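Local coordinates for protein O-methyltransferase, SAM-dependent (Legionella pneumophila subsp. pneumophila, PDB 3R3H) that probably transfers a methyl group from S-adenosylmethionine to an oxygen atom of an as yet undefined acceptor, forming two-subunit assemblies, at residues Q53-L58 with F137-I142; K62-L67 with L76-A81; N151-A156 with S201-S206; K192-I197 with G213-Q218; I89-N94 with L122-S127. All blocks are in the same frame, centred on the assembly; numbering follows the deposited sequence.

Interaction 1: residues Q53-L58 with F137-I142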
# COMPACT_ATOMS: atom_id res chain seq x y z
N GLN A 53 -4.18 7.18 4.84
CA GLN A 53 -5.57 7.56 5.06
C GLN A 53 -6.41 6.42 4.49
O GLN A 53 -7.44 6.04 5.06
CB GLN A 53 -5.89 8.84 4.29
CG GLN A 53 -5.36 10.10 4.90
CD GLN A 53 -5.92 11.32 4.22
OE1 GLN A 53 -6.27 12.31 4.87
NE2 GLN A 53 -6.02 11.26 2.89
N MET A 54 -5.97 5.91 3.34
CA MET A 54 -6.63 4.80 2.69
C MET A 54 -6.60 3.66 3.72
O MET A 54 -7.62 3.03 4.01
CB MET A 54 -5.84 4.42 1.43
CG MET A 54 -6.35 3.19 0.69
SD MET A 54 -7.47 3.57 -0.63
CE MET A 54 -8.99 3.56 0.26
N LEU A 55 -5.42 3.43 4.29
CA LEU A 55 -5.21 2.37 5.27
C LEU A 55 -6.17 2.46 6.45
O LEU A 55 -6.68 1.43 6.93
CB LEU A 55 -3.77 2.40 5.76
CG LEU A 55 -2.72 2.17 4.67
CD1 LEU A 55 -1.34 2.46 5.21
CD2 LEU A 55 -2.81 0.75 4.15
N ILE A 56 -6.40 3.68 6.92
CA ILE A 56 -7.29 3.91 8.04
C ILE A 56 -8.73 3.55 7.69
O ILE A 56 -9.46 2.99 8.52
CB ILE A 56 -7.17 5.39 8.50
CG1 ILE A 56 -5.84 5.56 9.22
CG2 ILE A 56 -8.37 5.81 9.36
CD1 ILE A 56 -5.54 6.92 9.71
N ARG A 57 -9.13 3.85 6.45
CA ARG A 57 -10.48 3.53 6.01
C ARG A 57 -10.60 2.00 5.91
O ARG A 57 -11.57 1.41 6.40
CB ARG A 57 -10.75 4.16 4.64
CG ARG A 57 -10.57 5.67 4.57
CD ARG A 57 -10.30 6.10 3.14
NE ARG A 57 -9.96 7.52 3.00
CZ ARG A 57 -9.28 8.03 1.97
NH1 ARG A 57 -8.87 7.25 0.97
NH2 ARG A 57 -9.03 9.34 1.91
N LEU A 58 -9.60 1.37 5.30
CA LEU A 58 -9.57 -0.08 5.13
C LEU A 58 -9.48 -0.80 6.48
O LEU A 58 -9.93 -1.94 6.62
CB LEU A 58 -8.41 -0.49 4.22
CG LEU A 58 -8.62 -0.42 2.70
CD1 LEU A 58 -9.34 0.85 2.29
CD2 LEU A 58 -7.28 -0.50 2.02
N PHE A 137 -5.04 0.16 19.50
CA PHE A 137 -4.94 0.79 18.20
C PHE A 137 -5.16 -0.10 17.00
O PHE A 137 -4.61 -1.19 16.89
CB PHE A 137 -3.59 1.49 18.11
CG PHE A 137 -3.35 2.46 19.24
CD1 PHE A 137 -4.00 3.69 19.25
CD2 PHE A 137 -2.53 2.12 20.31
CE1 PHE A 137 -3.84 4.57 20.32
CE2 PHE A 137 -2.35 2.98 21.38
CZ PHE A 137 -3.01 4.21 21.39
N ASP A 138 -5.99 0.40 16.09
CA ASP A 138 -6.33 -0.29 14.86
C ASP A 138 -5.25 -0.01 13.84
O ASP A 138 -5.05 -0.77 12.90
CB ASP A 138 -7.68 0.22 14.35
CG ASP A 138 -8.82 -0.07 15.31
OD1 ASP A 138 -9.33 -1.22 15.26
OD2 ASP A 138 -9.17 0.82 16.13
N PHE A 139 -4.55 1.11 14.03
CA PHE A 139 -3.47 1.48 13.13
C PHE A 139 -2.37 2.20 13.91
O PHE A 139 -2.63 3.16 14.64
CB PHE A 139 -3.98 2.38 11.99
CG PHE A 139 -2.90 2.85 11.06
CD1 PHE A 139 -2.21 1.96 10.25
CD2 PHE A 139 -2.52 4.19 11.05
CE1 PHE A 139 -1.15 2.39 9.44
CE2 PHE A 139 -1.46 4.64 10.24
CZ PHE A 139 -0.78 3.73 9.43
N ILE A 140 -1.14 1.71 13.78
CA ILE A 140 0.00 2.29 14.45
C ILE A 140 1.05 2.63 13.39
O ILE A 140 1.32 1.83 12.50
CB ILE A 140 0.57 1.29 15.48
CG1 ILE A 140 -0.51 0.95 16.50
CG2 ILE A 140 1.80 1.88 16.16
CD1 ILE A 140 -0.10 -0.06 17.53
N PHE A 141 1.61 3.83 13.47
CA PHE A 141 2.62 4.28 12.52
C PHE A 141 3.89 4.62 13.32
O PHE A 141 3.82 5.32 14.32
CB PHE A 141 2.12 5.51 11.76
CG PHE A 141 3.17 6.18 10.93
CD1 PHE A 141 3.91 5.45 9.99
CD2 PHE A 141 3.43 7.54 11.07
CE1 PHE A 141 4.89 6.07 9.20
CE2 PHE A 141 4.40 8.17 10.29
CZ PHE A 141 5.13 7.43 9.35
N ILE A 142 5.04 4.11 12.88
CA ILE A 142 6.30 4.34 13.59
C ILE A 142 7.37 5.08 12.78
O ILE A 142 7.83 4.60 11.74
CB ILE A 142 6.89 3.00 14.08
CG1 ILE A 142 5.81 2.22 14.85
CG2 ILE A 142 8.09 3.26 14.96
CD1 ILE A 142 6.21 0.81 15.25
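The F139 ring reaches from its strand to helix 46-59 and meets two branched side chains there, one at an ortho carbon, CD2, the other at a meta carbon, CE1. I56 and F139 lie roughly at right angles, and the touching atom of I56 is its methylene: CG1 stands 4.0 Å from F139 CD2. L55 reaches the ring farther round, with its CD1 4.2 Å from F139 CE1. Both approaches are oblique; the two groups lie on the helix side of the ring plane, off its axis, and neither stacks on it. F139 CG is anti to the backbone N (chi1 177°), which carries the ring toward the helix. In I56 the branch that meets it is CG1, beside the backbone N (chi1 -73°), although CB points to one side. No hydrogen bond joins the segments, and all three residues are buried.

This is helix-on-sheet packing in a Rossmann-like fold, the architecture of class I methyltransferases, whose central sheet here runs in the order 3-2-1-4-5-7-6. Strand 137-143 is fourth in that order, and side chains along it alternate between the two faces: F139 and F141 on the side of helix 46-59, I140 and I142 on the side of helix 149-159. On its own face F139 also touches V64 and A167 of the two flanking strands, and I56 touches M78 of helix 73-80. The far side of helix 46-59 meets the second subunit, where R57 forms a cation-pi pair with F204 of that subunit and M54 packs on its Q218.

Interaction 2: residues K62-L67 with L76-A81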
# COMPACT_ATOMS: atom_id res chain seq x y z
N LYS A 62 -10.75 3.29 14.59
CA LYS A 62 -11.41 4.22 15.49
C LYS A 62 -10.32 4.91 16.32
O LYS A 62 -10.48 6.06 16.73
CB LYS A 62 -12.37 3.46 16.43
CG LYS A 62 -13.65 3.01 15.76
CD LYS A 62 -14.55 4.19 15.46
CE LYS A 62 -15.64 3.80 14.46
NZ LYS A 62 -15.07 3.44 13.12
N LYS A 63 -9.22 4.20 16.54
CA LYS A 63 -8.12 4.73 17.33
C LYS A 63 -6.79 4.49 16.60
O LYS A 63 -6.47 3.36 16.20
CB LYS A 63 -8.13 4.07 18.71
CG LYS A 63 -7.37 4.83 19.79
CD LYS A 63 -7.64 4.22 21.16
CE LYS A 63 -6.89 4.97 22.26
NZ LYS A 63 -7.26 4.48 23.64
N VAL A 64 -6.02 5.56 16.43
CA VAL A 64 -4.74 5.51 15.75
C VAL A 64 -3.61 6.06 16.60
O VAL A 64 -3.82 6.95 17.42
CB VAL A 64 -4.82 6.32 14.43
CG1 VAL A 64 -3.43 6.53 13.85
CG2 VAL A 64 -5.70 5.57 13.44
N LEU A 65 -2.41 5.53 16.42
CA LEU A 65 -1.24 5.97 17.17
C LEU A 65 -0.06 6.18 16.24
O LEU A 65 0.13 5.42 15.29
CB LEU A 65 -0.86 4.91 18.21
CG LEU A 65 0.39 5.21 19.04
CD1 LEU A 65 0.01 6.18 20.12
CD2 LEU A 65 0.96 3.94 19.65
N GLU A 66 0.70 7.24 16.47
CA GLU A 66 1.89 7.50 15.66
C GLU A 66 2.99 8.02 16.57
O GLU A 66 2.71 8.53 17.66
CB GLU A 66 1.60 8.49 14.53
CG GLU A 66 0.94 9.77 14.94
CD GLU A 66 1.26 10.91 13.97
OE1 GLU A 66 1.40 10.63 12.76
OE2 GLU A 66 1.35 12.08 14.42
N LEU A 67 4.24 7.85 16.14
CA LEU A 67 5.40 8.28 16.92
C LEU A 67 6.39 8.92 15.97
O LEU A 67 6.48 8.51 14.81
CB LEU A 67 6.12 7.11 17.57
CG LEU A 67 5.45 5.90 18.20
CD1 LEU A 67 4.62 5.10 17.20
CD2 LEU A 67 6.57 5.02 18.75
N LEU A 76 -2.79 15.22 11.40
CA LEU A 76 -3.96 15.88 10.86
C LEU A 76 -4.59 15.00 9.79
O LEU A 76 -5.79 14.68 9.85
CB LEU A 76 -3.56 17.22 10.25
CG LEU A 76 -4.67 18.03 9.59
CD1 LEU A 76 -5.78 18.33 10.60
CD2 LEU A 76 -4.07 19.32 9.05
N ALA A 77 -3.77 14.61 8.82
CA ALA A 77 -4.21 13.75 7.72
C ALA A 77 -4.90 12.51 8.26
O ALA A 77 -5.93 12.10 7.75
CB ALA A 77 -3.02 13.33 6.85
N MET A 78 -4.32 11.92 9.30
CA MET A 78 -4.87 10.73 9.93
C MET A 78 -6.27 10.95 10.50
O MET A 78 -7.16 10.12 10.27
CB MET A 78 -3.92 10.21 11.03
CG MET A 78 -2.91 9.18 10.52
SD MET A 78 -1.70 8.61 11.75
CE MET A 78 -0.19 8.83 10.82
N SER A 79 -6.49 12.05 11.23
CA SER A 79 -7.82 12.28 11.81
C SER A 79 -8.83 12.69 10.74
O SER A 79 -10.03 12.49 10.91
CB SER A 79 -7.77 13.33 12.93
OG SER A 79 -7.68 14.64 12.43
N LEU A 80 -8.34 13.25 9.64
CA LEU A 80 -9.23 13.65 8.55
C LEU A 80 -9.86 12.43 7.92
O LEU A 80 -10.96 12.51 7.37
CB LEU A 80 -8.45 14.41 7.48
CG LEU A 80 -8.13 15.88 7.76
CD1 LEU A 80 -7.23 16.41 6.66
CD2 LEU A 80 -9.43 16.69 7.81
N ALA A 81 -9.16 11.30 7.99
CA ALA A 81 -9.65 10.06 7.41
C ALA A 81 -10.35 9.24 8.49
O ALA A 81 -10.76 8.11 8.25
CB ALA A 81 -8.49 9.28 6.82
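The CA atoms of V64 and M78, 7.8 Å apart, are the nearest CA pair between strand 63-67 and helix 76-80, and both residues point their side chains into the gap. The two elements belong to a beta-alpha-beta crossover, strand 63-68 to helix 73-80 to strand 87-92, at the start of the Rossmann-like methyltransferase fold.

M78 spans the gap: its chain is extended as far as SD and then bends (chi3 -130°), placing SD and CE against two residues that lie on the same face of the strand. V64 meets it at about a right angle, with CG1 3.4 Å from M78 SD. E66 crosses M78 at a slant, its CG placed between the backbone N and carbonyl carbon (chi1 52°) and the rest of its chain extended, which brings the carboxylate oxygen OE1 near the CE methyl. The buried carboxylate has its polar partners elsewhere: OE2 is hydrogen-bonded to T90 OG1 of strand 87-92, and OE1 to S74 OG of helix 73-80. Strand and helix are thus tied to the unit's second strand through one side chain. Near the end of the helix, L76 O accepts both L80 N at 2.9 Å and S79 OG at 3.2 Å.

Interaction 3: residues N151-A156 with S201-S206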
# COMPACT_ATOMS: atom_id res chain seq x y z
N ASN A 151 12.36 -1.85 20.30
CA ASN A 151 11.45 -1.70 21.42
C ASN A 151 10.09 -1.27 20.92
O ASN A 151 9.06 -1.77 21.39
CB ASN A 151 12.02 -0.66 22.37
CG ASN A 151 13.34 -1.09 22.94
OD1 ASN A 151 13.40 -1.98 23.78
ND2 ASN A 151 14.42 -0.47 22.48
N TYR A 152 10.10 -0.35 19.96
CA TYR A 152 8.86 0.17 19.39
C TYR A 152 8.07 -0.93 18.69
O TYR A 152 6.85 -1.01 18.84
CB TYR A 152 9.16 1.34 18.43
CG TYR A 152 9.74 2.57 19.11
CD1 TYR A 152 9.41 2.89 20.44
CD2 TYR A 152 10.64 3.41 18.43
CE1 TYR A 152 9.98 4.00 21.07
CE2 TYR A 152 11.20 4.52 19.05
CZ TYR A 152 10.87 4.80 20.37
OH TYR A 152 11.46 5.86 21.00
N TYR A 153 8.77 -1.78 17.93
CA TYR A 153 8.12 -2.87 17.20
C TYR A 153 7.40 -3.80 18.17
O TYR A 153 6.24 -4.14 17.98
CB TYR A 153 9.17 -3.66 16.41
CG TYR A 153 8.61 -4.86 15.66
CD1 TYR A 153 7.55 -4.71 14.77
CD2 TYR A 153 9.18 -6.12 15.81
CE1 TYR A 153 7.08 -5.80 14.02
CE2 TYR A 153 8.71 -7.22 15.08
CZ TYR A 153 7.67 -7.05 14.18
OH TYR A 153 7.23 -8.10 13.42
N GLU A 154 8.12 -4.22 19.20
CA GLU A 154 7.56 -5.11 20.21
C GLU A 154 6.36 -4.52 20.92
O GLU A 154 5.34 -5.18 21.08
CB GLU A 154 8.64 -5.47 21.23
CG GLU A 154 9.74 -6.33 20.65
CD GLU A 154 9.21 -7.66 20.13
OE1 GLU A 154 8.42 -8.31 20.86
OE2 GLU A 154 9.60 -8.06 19.01
N LEU A 155 6.51 -3.27 21.35
CA LEU A 155 5.46 -2.52 22.03
C LEU A 155 4.23 -2.40 21.12
O LEU A 155 3.11 -2.68 21.54
CB LEU A 155 6.00 -1.13 22.37
CG LEU A 155 6.08 -0.60 23.80
CD1 LEU A 155 6.07 -1.73 24.82
CD2 LEU A 155 7.36 0.23 23.93
N ALA A 156 4.46 -2.00 19.87
CA ALA A 156 3.39 -1.85 18.89
C ALA A 156 2.62 -3.15 18.71
O ALA A 156 1.41 -3.14 18.45
CB ALA A 156 3.98 -1.41 17.55
N SER A 201 7.48 -15.06 12.96
CA SER A 201 6.40 -15.93 12.52
C SER A 201 5.03 -15.42 12.96
O SER A 201 4.01 -15.93 12.50
CB SER A 201 6.61 -17.35 13.05
OG SER A 201 6.59 -17.40 14.47
N ARG A 202 5.02 -14.42 13.84
CA ARG A 202 3.81 -13.81 14.42
C ARG A 202 2.92 -12.90 13.57
O ARG A 202 1.81 -12.58 13.97
CB ARG A 202 4.21 -12.99 15.64
CG ARG A 202 4.91 -13.75 16.73
CD ARG A 202 5.31 -12.80 17.84
NE ARG A 202 6.31 -11.85 17.37
CZ ARG A 202 6.96 -11.00 18.17
NH1 ARG A 202 6.70 -10.97 19.47
NH2 ARG A 202 7.88 -10.18 17.66
N VAL A 203 3.40 -12.47 12.41
CA VAL A 203 2.63 -11.53 11.63
C VAL A 203 2.69 -11.69 10.11
O VAL A 203 3.59 -12.32 9.59
CB VAL A 203 3.11 -10.09 11.96
CG1 VAL A 203 2.82 -9.77 13.43
CG2 VAL A 203 4.61 -9.96 11.69
N PHE A 204 1.70 -11.10 9.43
CA PHE A 204 1.67 -11.09 7.97
C PHE A 204 2.57 -9.89 7.67
O PHE A 204 2.69 -8.99 8.49
CB PHE A 204 0.27 -10.83 7.43
CG PHE A 204 -0.74 -11.89 7.81
CD1 PHE A 204 -0.56 -13.22 7.41
CD2 PHE A 204 -1.88 -11.56 8.53
CE1 PHE A 204 -1.51 -14.20 7.74
CE2 PHE A 204 -2.83 -12.54 8.86
CZ PHE A 204 -2.64 -13.85 8.47
N VAL A 205 3.18 -9.86 6.50
CA VAL A 205 4.11 -8.79 6.20
C VAL A 205 4.22 -8.42 4.71
O VAL A 205 4.05 -9.27 3.85
CB VAL A 205 5.52 -9.21 6.73
CG1 VAL A 205 6.62 -8.52 5.96
CG2 VAL A 205 5.62 -8.92 8.21
N SER A 206 4.47 -7.15 4.43
CA SER A 206 4.66 -6.68 3.06
C SER A 206 5.42 -5.37 3.15
O SER A 206 5.07 -4.50 3.95
CB SER A 206 3.33 -6.50 2.29
OG SER A 206 2.32 -5.90 3.08
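E154 and R202 form a salt bridge between helix 149-159 and the loop residue that leads into strand 203-208. The firm bond runs from R202 NH2 to E154 OE2, 3.0 Å long and nearly straight (N-H...O 164°), and it meets OE2 on its syn side; a weak second one joins R202 NH1 to E154 OE1 at 3.5 Å. The carboxylate sits at the guanidinium edge, the two planes only 20° apart, and this near-coplanarity allows a side-by-side pairing, NH2 with OE2 and, weakly, NH1 with OE1.

Y153 is the inner neighbour. Its CE2 lies 4.0 Å from R202 NH2, with ring and guanidinium planes steeply inclined (79°), while its OH comes end-on to V203 CG2, 3.6 Å away. Here the helix flanks the sheet of the Rossmann-like fold near its outermost strand in the chain, 203-208, and the contact passes from a solvent-facing ion pair to buried side chains.

What positions this first shell is D200, just before the segment: its OD2 is hydrogen-bonded to Y153 OH and forms a salt bridge with R202 NH2. R202 NH2 is thereby shared between two carboxylates, which would probably stabilise its positive charge. Farther in, Y153 packs on L193 and I197 of helix 185-198, and L157 touches both R202 and V203.

Interaction 4: residues K192-I197 with G213-Q218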
# COMPACT_ATOMS: atom_id res chain seq x y z
N LYS A 192 18.97 -4.46 12.20
CA LYS A 192 18.61 -5.45 13.20
C LYS A 192 17.12 -5.74 13.16
O LYS A 192 16.72 -6.90 13.19
CB LYS A 192 18.97 -4.98 14.62
CG LYS A 192 20.44 -5.07 14.99
CD LYS A 192 20.65 -4.82 16.49
CE LYS A 192 22.14 -4.80 16.88
NZ LYS A 192 22.38 -4.41 18.31
N LEU A 193 16.30 -4.68 13.10
CA LEU A 193 14.85 -4.83 13.07
C LEU A 193 14.35 -5.55 11.83
O LEU A 193 13.40 -6.35 11.90
CB LEU A 193 14.15 -3.48 13.16
CG LEU A 193 12.62 -3.63 13.10
CD1 LEU A 193 12.08 -4.14 14.44
CD2 LEU A 193 11.98 -2.31 12.74
N ASN A 194 14.98 -5.25 10.69
CA ASN A 194 14.61 -5.89 9.43
C ASN A 194 14.83 -7.40 9.52
O ASN A 194 14.11 -8.18 8.89
CB ASN A 194 15.42 -5.30 8.28
CG ASN A 194 14.96 -3.90 7.92
OD1 ASN A 194 13.94 -3.42 8.43
ND2 ASN A 194 15.70 -3.24 7.03
N GLN A 195 15.81 -7.80 10.33
CA GLN A 195 16.11 -9.21 10.53
C GLN A 195 15.08 -9.84 11.47
O GLN A 195 14.62 -10.95 11.24
CB GLN A 195 17.51 -9.35 11.12
CG GLN A 195 18.37 -10.39 10.43
CD GLN A 195 18.48 -10.12 8.94
OE1 GLN A 195 18.86 -9.02 8.51
NE2 GLN A 195 18.14 -11.13 8.14
N VAL A 196 14.71 -9.12 12.53
CA VAL A 196 13.73 -9.64 13.48
C VAL A 196 12.42 -9.92 12.78
O VAL A 196 11.78 -10.94 13.03
CB VAL A 196 13.43 -8.63 14.61
CG1 VAL A 196 12.37 -9.20 15.54
CG2 VAL A 196 14.70 -8.32 15.38
N ILE A 197 12.02 -9.01 11.89
CA ILE A 197 10.77 -9.13 11.16
C ILE A 197 10.83 -10.27 10.15
O ILE A 197 9.89 -11.06 10.03
CB ILE A 197 10.43 -7.83 10.43
CG1 ILE A 197 10.15 -6.72 11.45
CG2 ILE A 197 9.22 -8.03 9.53
CD1 ILE A 197 9.89 -5.36 10.82
N GLY A 213 11.19 3.20 2.28
CA GLY A 213 10.82 1.82 2.50
C GLY A 213 9.81 1.83 3.62
O GLY A 213 10.06 2.41 4.68
N MET A 214 8.65 1.21 3.40
CA MET A 214 7.60 1.16 4.42
C MET A 214 7.14 -0.28 4.62
O MET A 214 6.72 -0.97 3.68
CB MET A 214 6.42 2.06 4.02
CG MET A 214 5.35 2.20 5.11
SD MET A 214 4.08 3.44 4.77
CE MET A 214 4.88 4.94 5.47
N PHE A 215 7.24 -0.74 5.86
CA PHE A 215 6.87 -2.10 6.21
C PHE A 215 5.45 -2.13 6.76
O PHE A 215 5.10 -1.33 7.62
CB PHE A 215 7.81 -2.62 7.30
CG PHE A 215 8.65 -3.81 6.90
CD1 PHE A 215 8.10 -4.88 6.18
CD2 PHE A 215 9.98 -3.91 7.31
CE1 PHE A 215 8.86 -6.02 5.89
CE2 PHE A 215 10.75 -5.04 7.03
CZ PHE A 215 10.19 -6.10 6.31
N LEU A 216 4.63 -3.04 6.25
CA LEU A 216 3.26 -3.18 6.74
C LEU A 216 3.17 -4.56 7.40
O LEU A 216 3.29 -5.58 6.72
CB LEU A 216 2.25 -3.10 5.60
CG LEU A 216 2.15 -1.76 4.88
CD1 LEU A 216 1.09 -1.85 3.80
CD2 LEU A 216 1.80 -0.66 5.87
N VAL A 217 2.97 -4.59 8.71
CA VAL A 217 2.87 -5.88 9.39
C VAL A 217 1.53 -5.99 10.08
O VAL A 217 1.00 -5.01 10.59
CB VAL A 217 3.99 -6.06 10.44
CG1 VAL A 217 5.33 -5.53 9.91
CG2 VAL A 217 3.61 -5.39 11.74
N GLN A 218 0.98 -7.20 10.08
CA GLN A 218 -0.31 -7.43 10.71
C GLN A 218 -0.29 -8.75 11.49
O GLN A 218 0.11 -9.78 10.96
CB GLN A 218 -1.40 -7.48 9.66
CG GLN A 218 -2.78 -7.73 10.21
CD GLN A 218 -3.80 -7.89 9.11
OE1 GLN A 218 -3.77 -8.87 8.35
NE2 GLN A 218 -4.73 -6.94 9.01
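N194 ND2, whose side chain adjoins the ring of F215, is gripped twice: it donates to I171 O of its own chain and to Y15 OH of the second subunit. With the nitrogen thus committed, the amide's rotation is fixed and its oxygen is turned to the phenyl group. N194 OD1 lies near the plane of the F215 ring, at its edge, 3.8 Å from CE2; amide and ring planes are 72° apart. An electron-rich oxygen set against the ring's CH edge would be mildly attractive electrostatically.

The face of the same ring is taken by I197. Its CG2, anti to the backbone N, lies 3.9 Å above the ring plane and makes a CH-pi contact, 4.2 Å from the ring centroid and 25° off the normal. The other branch of I197 ends over the same face, CD1 lying 3.8 Å from F215 CD2. I197 and F215 run antiparallel and overlap along their flanks, and each branch of the isoleucine covers a different part of the phenyl group. Edge and face are therefore occupied by different residues one helical turn apart.

F215 stands on strand 214-219, which runs antiparallel to both its sheet neighbours, 164-169 and 203-208, and it packs also on V205 and L207 of the latter. Helix 185-198 packs on this antiparallel part of the sheet, with its V196 touching L150 of helix 149-159, while I19 and S20 of the second subunit close over N194 and F215.

Interaction 5: residues I89-N94 with L122-S127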
# COMPACT_ATOMS: atom_id res chain seq x y z
N ILE A 89 -3.63 9.60 18.47
CA ILE A 89 -2.68 9.98 19.50
C ILE A 89 -1.31 10.15 18.83
O ILE A 89 -0.68 9.17 18.44
CB ILE A 89 -2.61 8.92 20.60
CG1 ILE A 89 -3.94 8.89 21.34
CG2 ILE A 89 -1.44 9.20 21.54
CD1 ILE A 89 -3.97 7.93 22.49
N THR A 90 -0.90 11.39 18.66
CA THR A 90 0.38 11.71 18.05
C THR A 90 1.40 11.89 19.17
O THR A 90 1.14 12.59 20.15
CB THR A 90 0.25 13.01 17.19
OG1 THR A 90 1.53 13.44 16.72
CG2 THR A 90 -0.38 14.14 18.01
N CYS A 91 2.55 11.22 19.05
CA CYS A 91 3.58 11.30 20.09
C CYS A 91 4.76 12.05 19.51
O CYS A 91 5.45 11.51 18.65
CB CYS A 91 4.02 9.90 20.53
SG CYS A 91 2.66 8.73 21.03
N ASP A 92 4.98 13.28 19.97
CA ASP A 92 6.11 14.07 19.46
C ASP A 92 7.30 14.07 20.41
O ASP A 92 7.28 14.72 21.47
CB ASP A 92 5.69 15.50 19.13
CG ASP A 92 6.76 16.24 18.32
OD1 ASP A 92 6.67 17.48 18.16
OD2 ASP A 92 7.69 15.57 17.82
N ILE A 93 8.34 13.34 20.00
CA ILE A 93 9.57 13.17 20.77
C ILE A 93 10.51 14.34 20.56
O ILE A 93 11.44 14.55 21.34
CB ILE A 93 10.29 11.89 20.33
CG1 ILE A 93 10.84 12.08 18.91
CG2 ILE A 93 9.31 10.73 20.35
CD1 ILE A 93 11.72 10.96 18.43
N ASN A 94 10.25 15.11 19.51
CA ASN A 94 11.06 16.27 19.18
C ASN A 94 11.25 17.21 20.38
O ASN A 94 10.27 17.62 21.04
CB ASN A 94 10.39 17.03 18.02
CG ASN A 94 11.25 18.16 17.48
OD1 ASN A 94 12.38 18.36 17.89
ND2 ASN A 94 10.70 18.89 16.52
N LEU A 122 9.19 6.08 24.09
CA LEU A 122 9.18 4.88 24.92
C LEU A 122 8.25 5.04 26.13
O LEU A 122 7.37 4.21 26.36
CB LEU A 122 10.59 4.55 25.38
CG LEU A 122 10.88 3.05 25.34
CD1 LEU A 122 11.58 2.70 24.03
CD2 LEU A 122 11.73 2.66 26.54
N ASP A 123 8.45 6.12 26.90
CA ASP A 123 7.63 6.39 28.09
C ASP A 123 6.16 6.55 27.75
O ASP A 123 5.30 6.01 28.44
CB ASP A 123 8.09 7.65 28.81
CG ASP A 123 9.53 7.58 29.24
OD1 ASP A 123 10.41 7.79 28.37
OD2 ASP A 123 9.78 7.30 30.44
N THR A 124 5.89 7.31 26.70
CA THR A 124 4.52 7.55 26.28
C THR A 124 3.82 6.24 25.94
O THR A 124 2.63 6.08 26.21
CB THR A 124 4.49 8.49 25.06
OG1 THR A 124 5.10 9.74 25.39
CG2 THR A 124 3.05 8.72 24.62
N LEU A 125 4.55 5.29 25.35
CA LEU A 125 3.96 4.00 24.97
C LEU A 125 3.72 3.07 26.16
O LEU A 125 2.73 2.33 26.17
CB LEU A 125 4.83 3.29 23.93
CG LEU A 125 5.15 4.01 22.61
CD1 LEU A 125 5.67 2.99 21.61
CD2 LEU A 125 3.93 4.73 22.05
N HIS A 126 4.60 3.08 27.15
CA HIS A 126 4.36 2.23 28.32
C HIS A 126 3.18 2.81 29.07
O HIS A 126 2.33 2.09 29.58
CB HIS A 126 5.58 2.17 29.23
CG HIS A 126 6.73 1.43 28.64
ND1 HIS A 126 7.83 2.07 28.11
CD2 HIS A 126 6.92 0.11 28.41
CE1 HIS A 126 8.64 1.18 27.57
NE2 HIS A 126 8.11 -0.02 27.74
N SER A 127 3.14 4.13 29.12
CA SER A 127 2.05 4.82 29.79
C SER A 127 0.72 4.45 29.14
O SER A 127 -0.29 4.24 29.82
CB SER A 127 2.27 6.32 29.70
OG SER A 127 1.01 6.98 29.68
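Apolar touches carry this contact: C91 SG is 3.6 Å from T124 CG2 and 4.3 Å from L125 CD2. The sulfur is thus met by the methyl branch of a threonine and a terminal methyl of the leucine next to it. C91 points at the helix from strand 87-92, and T124 turns its methyl toward the sheet because CG2 is anti to its backbone N (chi1 -60° for OG1). L125 leaves the helix at an angle, but its CD2 methyl still reaches the sulfur; it also packs on L65 and L67 of strand 63-68, where C91 touches L65 as well.

Helix 121-132 covers the sheet of the Rossmann-like fold here, lying over strand 87-92, which is flanked by the parallel strands 63-68 and 114-118. In class I methyltransferases the C-terminal end of this second strand usually borders the cofactor pocket.

Polar bonds lie off to the side of the contact. The hydroxyl of T124 turns back to the helix start, with a weak hydrogen bond from OG1 to P120 O. D92, facing away from the helix, makes an Asx turn: N94 N donates to D92 OD2 at 3.1 Å, coming from well above the carboxylate plane (62° out of it), and OD2 also accepts from F70 N. Two backbone amides thus hold one carboxylate oxygen where the strand ends. N94 OD1 in turn bonds to G96 N, continuing the loop. On the helix, S127 OG is hydrogen-bonded to R117 NH2 of strand 114-118.

In the fold
One sheet carries all five contacts, but they sit on different faces of it. Interactions 1 and 2 pack helices 46-59 and 73-80 on one face, their centres 7 Å apart; interactions 3, 4 and 5 concern helices 149-159, 185-198 and 121-132 on the other. Interactions 1, 2, 4 and 5 are buried and mainly apolar, though interaction 2 sets a carboxylate beside its methionine and interaction 4 an amide at its ring edge. Interaction 3, partly exposed at the outermost strand, relies on a salt bridge. It shares with interaction 4 the pairing of strands 203-208 and 214-219. Interactions 1, 3 and 4 also touch the second subunit; 2 and 5 do not.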